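DNA repair protein PprA (Deinococcus deserti, PDB 6MC8) probably binds DNA in the repair of radiation damage and in genome segregation, forming dimers and filaments. Local coordinates at residues T181-Q186 against L190-H195; V160-E163 against D167-T170. The protein carries 2 engineered substitutions. All coordinates share one frame; numbering follows the deposited sequence.

Interaction 1: T181-Q186 against L190-H195; sequences TRTWRQ and LAVEVH
Thr181 opens the pairing of 181-186 with 190-195, an antiparallel beta hairpin whose two strands form the middle of a four-stranded sheet. Its OG1, anti to the backbone N (chi1 -175°), donates to Glu193 O at 2.8 Å, and the same carbonyl also accepts the amide of Arg182, so one backbone oxygen takes two donors. Arg182 and Glu193 are a hydrogen-bonded pair with side chains lying alongside on one face, joined by a salt bridge. The extended arginine brings NE and NH2 to the same carboxylate oxygen: Glu193 OE1 lies in the guanidinium plane, 2.9 Å from Arg182 NE, which meets it from above the carboxylate plane, while Arg182 NH2 takes the syn lone pair of Glu193 OE1. A leucine in place of Arg182 would probably leave this buried carboxylate without its countercharge, although Glu193 OE2 is also hydrogen-bonded to Ser261 OG. Thr183 turns to the other face, where beta-branched Thr183 and Val192 suit extended strands; Thr183 OG1 touches Val192 CG2 at 3.6 Å but is hydrogen-bonded to Trp277. Trp184 returns to the arginine face, its backbone paired both ways with Ala191. The indole folds back over its neighbour strand, reaching Glu193 CB with CZ3, and the small alanine lets it lie close: Ala191 CB sits over the six-membered ring, 3.6 Å from its centroid and 17° off the normal.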
loop_
_atom_site.group_PDB
_atom_site.type_symbol
_atom_site.label_atom_id
_atom_site.label_comp_id
_atom_site.label_asym_id
_atom_site.label_seq_id
_atom_site.Cartn_x
_atom_site.Cartn_y
_atom_site.Cartn_z
ATOM N N THR A 181 8.303 20.419 2.471
ATOM C CA THR A 181 7.322 19.579 3.136
ATOM C C THR A 181 6.938 18.384 2.273
ATOM O O THR A 181 7.070 18.408 1.048
ATOM C CB THR A 181 6.082 20.398 3.538
ATOM O OG1 THR A 181 5.183 19.578 4.288
ATOM C CG2 THR A 181 5.376 20.946 2.337
ATOM N N ARG A 182 6.485 17.323 2.942
ATOM C CA ARG A 182 6.009 16.112 2.290
ATOM C C ARG A 182 5.018 15.393 3.195
ATOM O O ARG A 182 5.038 15.548 4.416
ATOM C CB ARG A 182 7.163 15.177 1.906
ATOM C CG ARG A 182 8.014 14.677 3.050
ATOM C CD ARG A 182 9.167 13.875 2.499
ATOM N NE ARG A 182 10.122 13.465 3.517
ATOM C CZ ARG A 182 11.211 12.750 3.264
ATOM N NH1 ARG A 182 11.473 12.365 2.029
ATOM N NH2 ARG A 182 12.038 12.424 4.242
ATOM N N THR A 183 4.151 14.605 2.571
ATOM C CA THR A 183 3.040 13.936 3.232
ATOM C C THR A 183 3.027 12.471 2.823
ATOM O O THR A 183 3.214 12.153 1.646
ATOM C CB THR A 183 1.710 14.624 2.861
ATOM O OG1 THR A 183 1.701 15.959 3.383
ATOM C CG2 THR A 183 0.499 13.859 3.381
ATOM N N TRP A 184 2.831 11.577 3.791
ATOM C CA TRP A 184 2.764 10.163 3.467
ATOM C C TRP A 184 1.808 9.446 4.408
ATOM O O TRP A 184 1.578 9.876 5.540
ATOM C CB TRP A 184 4.155 9.521 3.505
ATOM C CG TRP A 184 4.781 9.345 4.855
ATOM C CD1 TRP A 184 4.854 8.193 5.572
ATOM C CD2 TRP A 184 5.399 10.355 5.656
ATOM N NE1 TRP A 184 5.503 8.411 6.756
ATOM C CE2 TRP A 184 5.844 9.734 6.836
ATOM C CE3 TRP A 184 5.619 11.726 5.492
ATOM C CZ2 TRP A 184 6.507 10.430 7.841
ATOM C CZ3 TRP A 184 6.274 12.413 6.492
ATOM C CH2 TRP A 184 6.703 11.766 7.653
ATOM N N ARG A 185 1.237 8.353 3.909
ATOM C CA ARG A 185 0.431 7.431 4.695
ATOM C C ARG A 185 1.114 6.072 4.726
ATOM O O ARG A 185 1.576 5.584 3.693
ATOM C CB ARG A 185 -0.991 7.296 4.131
ATOM C CG ARG A 185 -1.839 6.248 4.849
ATOM C CD ARG A 185 -3.268 6.160 4.365
ATOM N NE ARG A 185 -4.061 7.294 4.811
ATOM C CZ ARG A 185 -4.607 8.183 4.000
ATOM N NH1 ARG A 185 -4.458 8.063 2.693
ATOM N NH2 ARG A 185 -5.310 9.187 4.495
ATOM N N GLN A 186 1.197 5.476 5.912
ATOM C CA GLN A 186 1.650 4.101 6.068
ATOM C C GLN A 186 0.635 3.373 6.936
ATOM O O GLN A 186 0.605 3.566 8.155
ATOM C CB GLN A 186 3.046 4.029 6.679
ATOM C CG GLN A 186 3.616 2.632 6.675
ATOM C CD GLN A 186 5.007 2.575 7.242
ATOM O OE1 GLN A 186 5.532 3.573 7.726
ATOM N NE2 GLN A 186 5.624 1.406 7.177
ATOM N N LEU A 190 -1.551 8.719 8.862
ATOM C CA LEU A 190 -1.211 9.840 7.999
ATOM C C LEU A 190 -0.136 10.669 8.682
ATOM O O LEU A 190 -0.196 10.898 9.892
ATOM C CB LEU A 190 -2.431 10.714 7.703
ATOM C CG LEU A 190 -2.213 11.892 6.750
ATOM C CD1 LEU A 190 -1.891 11.405 5.357
ATOM C CD2 LEU A 190 -3.393 12.827 6.736
ATOM N N ALA A 191 0.852 11.108 7.915
ATOM C CA ALA A 191 1.970 11.841 8.481
ATOM C C ALA A 191 2.423 12.941 7.537
ATOM O O ALA A 191 2.267 12.833 6.319
ATOM C CB ALA A 191 3.124 10.906 8.791
ATOM N N VAL A 192 2.982 14.001 8.109
ATOM C CA VAL A 192 3.495 15.130 7.347
ATOM C C VAL A 192 4.784 15.613 8.007
ATOM O O VAL A 192 4.880 15.677 9.239
ATOM C CB VAL A 192 2.438 16.251 7.210
ATOM C CG1 VAL A 192 1.944 16.740 8.549
ATOM C CG2 VAL A 192 2.962 17.412 6.391
ATOM N N GLU A 193 5.798 15.876 7.189
ATOM C CA GLU A 193 7.083 16.380 7.644
ATOM C C GLU A 193 7.252 17.798 7.130
ATOM O O GLU A 193 6.920 18.084 5.980
ATOM C CB GLU A 193 8.229 15.496 7.148
ATOM C CG GLU A 193 9.605 15.926 7.619
ATOM C CD GLU A 193 10.705 15.043 7.091
ATOM O OE1 GLU A 193 10.406 14.112 6.324
ATOM O OE2 GLU A 193 11.873 15.277 7.443
ATOM N N VAL A 194 7.745 18.682 7.988
ATOM C CA VAL A 194 8.102 20.046 7.624
ATOM C C VAL A 194 9.576 20.234 7.944
ATOM O O VAL A 194 9.995 20.042 9.088
ATOM C CB VAL A 194 7.221 21.066 8.366
ATOM C CG1 VAL A 194 7.776 22.445 8.233
ATOM C CG2 VAL A 194 5.820 21.037 7.810
ATOM N N HIS A 195 10.359 20.608 6.938
ATOM C CA HIS A 195 11.813 20.572 7.013
ATOM C C HIS A 195 12.422 21.911 6.630
ATOM O O HIS A 195 12.170 22.420 5.537
ATOM C CB HIS A 195 12.358 19.486 6.095
ATOM C CG HIS A 195 13.848 19.394 6.074
ATOM N ND1 HIS A 195 14.572 18.813 7.089
ATOM C CD2 HIS A 195 14.751 19.805 5.155
ATOM C CE1 HIS A 195 15.858 18.869 6.796
ATOM N NE2 HIS A 195 15.993 19.469 5.629
#

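Interaction 2: V160-E163 against D167-T170; sequences VLIE and DFET
With CG set between its own backbone N and carbonyl carbon (chi1 72°), Phe168 presents a ring face to the helix end at 160-163, while Leu161, its CG anti to the carbonyl carbon (chi1 -69°), sends its two methyls along the ring. The main contact is a CH-pi interaction: Leu161 CB stands over the centre of the Phe168 ring, 3.6 Å from the centroid. Leu161 CD1 reaches the rim at Phe168 CD2, 3.7 Å away, and its CD2 methyl comes down by Phe168 CB and CG, so the branched leucine covers one side of the flat ring from the middle to its root. Leu161 O lies beside Phe168 CE1, at 3.3 Å. Ile162 adds a lighter touch, CG1 lying 4.1 Å from Phe168 CZ. No hydrogen bond joins the segments; an aromatic ring and two aliphatic chains suit a place that is buried and held mainly by apolar contact. The contact fastens the last turn of helix 156-163 to the start of strand 168-176, with a short connection between them. Phe168 also packs on Thr183 and Arg185 of the adjoining strand 179-186, and across the dimer Leu161 meets Val160 of the second subunit, placing this helix between its own sheet and the neighbouring chain.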
loop_
_atom_site.group_PDB
_atom_site.type_symbol
_atom_site.label_atom_id
_atom_site.label_comp_id
_atom_site.label_asym_id
_atom_site.label_seq_id
_atom_site.Cartn_x
_atom_site.Cartn_y
_atom_site.Cartn_z
ATOM N N VAL A 160 -7.468 13.455 -2.937
ATOM C CA VAL A 160 -7.810 12.085 -3.295
ATOM C C VAL A 160 -6.893 11.099 -2.574
ATOM O O VAL A 160 -7.324 10.015 -2.167
ATOM C CB VAL A 160 -7.761 11.925 -4.826
ATOM C CG1 VAL A 160 -8.103 10.514 -5.251
ATOM C CG2 VAL A 160 -8.699 12.910 -5.486
ATOM N N LEU A 161 -5.628 11.473 -2.374
ATOM C CA LEU A 161 -4.679 10.585 -1.705
ATOM C C LEU A 161 -5.006 10.428 -0.223
ATOM O O LEU A 161 -4.828 9.349 0.352
ATOM C CB LEU A 161 -3.255 11.112 -1.890
ATOM C CG LEU A 161 -2.636 11.060 -3.286
ATOM C CD1 LEU A 161 -1.368 11.880 -3.327
ATOM C CD2 LEU A 161 -2.350 9.643 -3.707
ATOM N N ILE A 162 -5.493 11.492 0.411
ATOM C CA ILE A 162 -5.835 11.423 1.829
ATOM C C ILE A 162 -7.172 10.713 2.022
ATOM O O ILE A 162 -7.292 9.804 2.849
ATOM C CB ILE A 162 -5.830 12.834 2.446
ATOM C CG1 ILE A 162 -4.404 13.370 2.551
ATOM C CG2 ILE A 162 -6.452 12.848 3.808
ATOM C CD1 ILE A 162 -4.338 14.843 2.828
ATOM N N GLU A 163 -8.186 11.097 1.243
ATOM C CA GLU A 163 -9.526 10.545 1.431
ATOM C C GLU A 163 -9.623 9.107 0.939
ATOM O O GLU A 163 -10.155 8.237 1.637
ATOM C CB GLU A 163 -10.561 11.404 0.707
ATOM C CG GLU A 163 -10.836 12.750 1.326
ATOM C CD GLU A 163 -11.815 13.564 0.511
ATOM O OE1 GLU A 163 -12.113 13.165 -0.629
ATOM O OE2 GLU A 163 -12.300 14.592 1.013
ATOM N N ASP A 167 -1.626 3.529 1.317
ATOM C CA ASP A 167 -0.274 4.070 1.429
ATOM C C ASP A 167 0.137 4.884 0.206
ATOM O O ASP A 167 -0.002 4.443 -0.933
ATOM C CB ASP A 167 0.750 2.952 1.624
ATOM C CG ASP A 167 0.522 2.159 2.884
ATOM O OD1 ASP A 167 -0.225 2.623 3.762
ATOM O OD2 ASP A 167 1.140 1.086 3.015
ATOM N N PHE A 168 0.601 6.104 0.457
ATOM C CA PHE A 168 1.111 6.983 -0.581
ATOM C C PHE A 168 2.242 7.794 0.029
ATOM O O PHE A 168 2.410 7.814 1.247
ATOM C CB PHE A 168 0.014 7.903 -1.154
ATOM C CG PHE A 168 -0.432 8.993 -0.214
ATOM C CD1 PHE A 168 -1.374 8.741 0.765
ATOM C CD2 PHE A 168 0.058 10.287 -0.342
ATOM C CE1 PHE A 168 -1.784 9.746 1.622
ATOM C CE2 PHE A 168 -0.348 11.283 0.514
ATOM C CZ PHE A 168 -1.272 11.013 1.493
ATOM N N GLU A 169 3.033 8.438 -0.814
ATOM C CA GLU A 169 4.106 9.279 -0.247
ATOM C C GLU A 169 4.388 10.379 -1.248
ATOM O O GLU A 169 4.478 10.100 -2.398
ATOM C CB GLU A 169 5.406 8.505 -0.076
ATOM C CG GLU A 169 6.533 9.354 0.421
ATOM C CD GLU A 169 7.805 8.594 0.644
ATOM O OE1 GLU A 169 7.801 7.364 0.440
ATOM O OE2 GLU A 169 8.811 9.226 1.022
ATOM N N THR A 170 4.455 11.605 -0.794
ATOM C CA THR A 170 4.806 12.707 -1.714
ATOM C C THR A 170 6.301 12.992 -1.652
ATOM O O THR A 170 6.968 12.630 -0.696
ATOM C CB THR A 170 3.999 13.985 -1.511
ATOM O OG1 THR A 170 4.399 14.604 -0.309
ATOM C CG2 THR A 170 2.521 13.758 -1.424
#

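Interaction 1 and interaction 2 lie about 10 Å apart, centre to centre, and follow one another along the chain. They share a sheet: strand 179-186 pairs with 168-176 on one side and with 189-195 on the other, and Phe168 and Arg185 are joined by backbone hydrogen bonds. A more direct tie is the Arg185 guanidinium, whose NH2 lies 2.6 Å from Ile162 O and whose NH1 lies 2.7 Å from Leu161 O, both probable hydrogen bonds; NH2 is also hydrogen-bonded to Gly271 O. Its positive charge probably suits carbonyls at the C-terminal end of helix 156-163, the negative end of the helix dipole. The hairpin is thus linked to a helix that touches the second subunit.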